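Stringent starvation protein A homolog (PDB 3LYK) probably forms an equimolar complex with the RNA polymerase holoenzyme, but not with the core enzyme. Local coordinates at residues D15-V21 with T54-L58. Sequence-based numbering, arbitrary orientation.
Sequences DIYCHQV and TVPTL
Pro56 presses its ring into the first turns of the helix that starts at Ile16, touching Tyr17, Cys18 and Val21. The packing is tight here: Val21 CG2 meets Pro56 CG at 3.8 Å, and Tyr17 CB rests against Pro56 CD. Cys18 has its sulfur beside its own backbone N (chi1 -68°), which brings SG to 3.6 Å from both Pro56 N and Pro56 CD. The same SG lies 3.9 Å from Val55 CG2. The peptide bond between Val55 and Pro56 is cis, the hallmark cis-proline of the thioredoxin-like fold, here facing the N-terminal end of the helix as in other GSTs. The contact is looser around Asp15, which is partly exposed. Its OD2 stays 4.1 Å from both Val55 O and Pro56 CD. As N-cap, Asp15 OD2 accepts from Cys18 N at 3.0 Å, a bent bond (140°) met on the anti side and 22° out of the carboxylate plane. Tyr17 meets the proline with its CB and backbone O; its ring leads away, and its OH bonds to Glu103. Val21 also packs on Leu9 of strand 3-11 and on Ser68 and Ile71 of helix 68-78, while Thr57 pairs through its backbone with Phe10, so the contact joins helix 16-27 to the entry of strand 57-60 in the central sheet.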
loop_
_atom_site.group_PDB
_atom_site.type_symbol
_atom_site.label_atom_id
_atom_site.label_comp_id
_atom_site.label_asym_id
_atom_site.label_seq_id
_atom_site.Cartn_x
_atom_site.Cartn_y
_atom_site.Cartn_z
ATOM N N ASP B 15 -4.610 -18.504 3.520
ATOM C CA ASP B 15 -4.472 -17.208 2.852
ATOM C C ASP B 15 -3.053 -16.628 3.086
ATOM O O ASP B 15 -2.594 -16.550 4.219
ATOM C CB ASP B 15 -5.583 -16.277 3.343
ATOM C CG ASP B 15 -5.493 -14.890 2.734
ATOM O OD1 ASP B 15 -5.919 -14.730 1.587
ATOM O OD2 ASP B 15 -4.963 -13.961 3.384
ATOM N N ILE B 16 -2.367 -16.256 2.010
ATOM C CA ILE B 16 -0.974 -15.829 2.075
ATOM C C ILE B 16 -0.771 -14.522 2.874
ATOM O O ILE B 16 0.237 -14.362 3.588
ATOM C CB ILE B 16 -0.336 -15.789 0.655
ATOM C CG1 ILE B 16 1.170 -15.594 0.739
ATOM C CG2 ILE B 16 -1.004 -14.726 -0.291
ATOM C CD1 ILE B 16 1.865 -15.876 -0.548
ATOM N N TYR B 17 -1.766 -13.634 2.781
ATOM C CA TYR B 17 -1.802 -12.361 3.513
ATOM C C TYR B 17 -1.970 -12.601 5.002
ATOM O O TYR B 17 -1.352 -11.897 5.802
ATOM C CB TYR B 17 -2.910 -11.410 2.981
ATOM C CG TYR B 17 -2.731 -11.172 1.486
ATOM C CD1 TYR B 17 -1.651 -10.400 1.024
ATOM C CD2 TYR B 17 -3.604 -11.749 0.541
ATOM C CE1 TYR B 17 -1.439 -10.203 -0.335
ATOM C CE2 TYR B 17 -3.410 -11.544 -0.841
ATOM C CZ TYR B 17 -2.314 -10.761 -1.258
ATOM O OH TYR B 17 -2.046 -10.546 -2.591
ATOM N N CYS B 18 -2.771 -13.605 5.380
ATOM C CA CYS B 18 -2.926 -13.943 6.800
ATOM C C CYS B 18 -1.592 -14.513 7.283
ATOM O O CYS B 18 -1.121 -14.193 8.379
ATOM C CB CYS B 18 -4.075 -14.951 7.011
ATOM S SG CYS B 18 -5.678 -14.110 6.640
ATOM N N HIS B 19 -0.959 -15.298 6.433
ATOM C CA HIS B 19 0.332 -15.870 6.813
ATOM C C HIS B 19 1.407 -14.770 7.082
ATOM O O HIS B 19 2.113 -14.810 8.094
ATOM C CB HIS B 19 0.783 -16.905 5.779
ATOM C CG HIS B 19 1.941 -17.730 6.241
ATOM N ND1 HIS B 19 2.576 -18.649 5.434
ATOM C CD2 HIS B 19 2.590 -17.762 7.438
ATOM C CE1 HIS B 19 3.577 -19.198 6.103
ATOM N NE2 HIS B 19 3.607 -18.671 7.320
ATOM N N GLN B 20 1.499 -13.770 6.192
ATOM C CA GLN B 20 2.407 -12.645 6.417
ATOM C C GLN B 20 2.222 -12.028 7.825
ATOM O O GLN B 20 3.202 -11.779 8.544
ATOM C CB GLN B 20 2.154 -11.510 5.395
ATOM C CG GLN B 20 2.345 -11.869 3.931
ATOM C CD GLN B 20 1.944 -10.690 3.029
ATOM O OE1 GLN B 20 1.126 -9.851 3.406
ATOM N NE2 GLN B 20 2.480 -10.658 1.845
ATOM N N VAL B 21 0.968 -11.737 8.167
ATOM C CA VAL B 21 0.649 -11.088 9.413
ATOM C C VAL B 21 0.999 -11.983 10.631
ATOM O O VAL B 21 1.597 -11.502 11.634
ATOM C CB VAL B 21 -0.852 -10.636 9.458
ATOM C CG1 VAL B 21 -1.226 -10.087 10.856
ATOM C CG2 VAL B 21 -1.096 -9.503 8.417
ATOM N N THR B 54 -13.087 -8.676 4.677
ATOM C CA THR B 54 -11.827 -9.262 4.168
ATOM C C THR B 54 -10.981 -9.773 5.353
ATOM O O THR B 54 -11.177 -9.364 6.513
ATOM C CB THR B 54 -10.976 -8.211 3.421
ATOM O OG1 THR B 54 -10.788 -7.101 4.295
ATOM C CG2 THR B 54 -11.670 -7.740 2.098
ATOM N N VAL B 55 -10.042 -10.661 5.060
ATOM C CA VAL B 55 -9.078 -11.047 6.062
ATOM C C VAL B 55 -7.715 -10.884 5.428
ATOM O O VAL B 55 -7.596 -10.960 4.222
ATOM C CB VAL B 55 -9.285 -12.524 6.570
ATOM C CG1 VAL B 55 -10.550 -12.610 7.454
ATOM C CG2 VAL B 55 -9.353 -13.512 5.411
ATOM N N PRO B 56 -6.667 -10.670 6.241
ATOM C CA PRO B 56 -6.668 -10.544 7.711
ATOM C C PRO B 56 -7.318 -9.234 8.181
ATOM O O PRO B 56 -7.139 -8.190 7.545
ATOM C CB PRO B 56 -5.172 -10.536 8.054
ATOM C CG PRO B 56 -4.529 -10.023 6.792
ATOM C CD PRO B 56 -5.315 -10.620 5.674
ATOM N N THR B 57 -8.031 -9.313 9.302
ATOM C CA THR B 57 -8.527 -8.165 10.022
ATOM C C THR B 57 -8.042 -8.318 11.471
ATOM O O THR B 57 -8.254 -9.386 12.096
ATOM C CB THR B 57 -10.067 -8.117 9.993
ATOM O OG1 THR B 57 -10.508 -7.845 8.667
ATOM C CG2 THR B 57 -10.591 -7.048 10.890
ATOM N N LEU B 58 -7.332 -7.296 11.970
ATOM C CA LEU B 58 -6.762 -7.291 13.317
ATOM C C LEU B 58 -7.600 -6.341 14.114
ATOM O O LEU B 58 -7.860 -5.235 13.641
ATOM C CB LEU B 58 -5.301 -6.799 13.324
ATOM C CG LEU B 58 -4.606 -6.741 14.692
ATOM C CD1 LEU B 58 -4.417 -8.194 15.160
ATOM C CD2 LEU B 58 -3.245 -6.009 14.528
#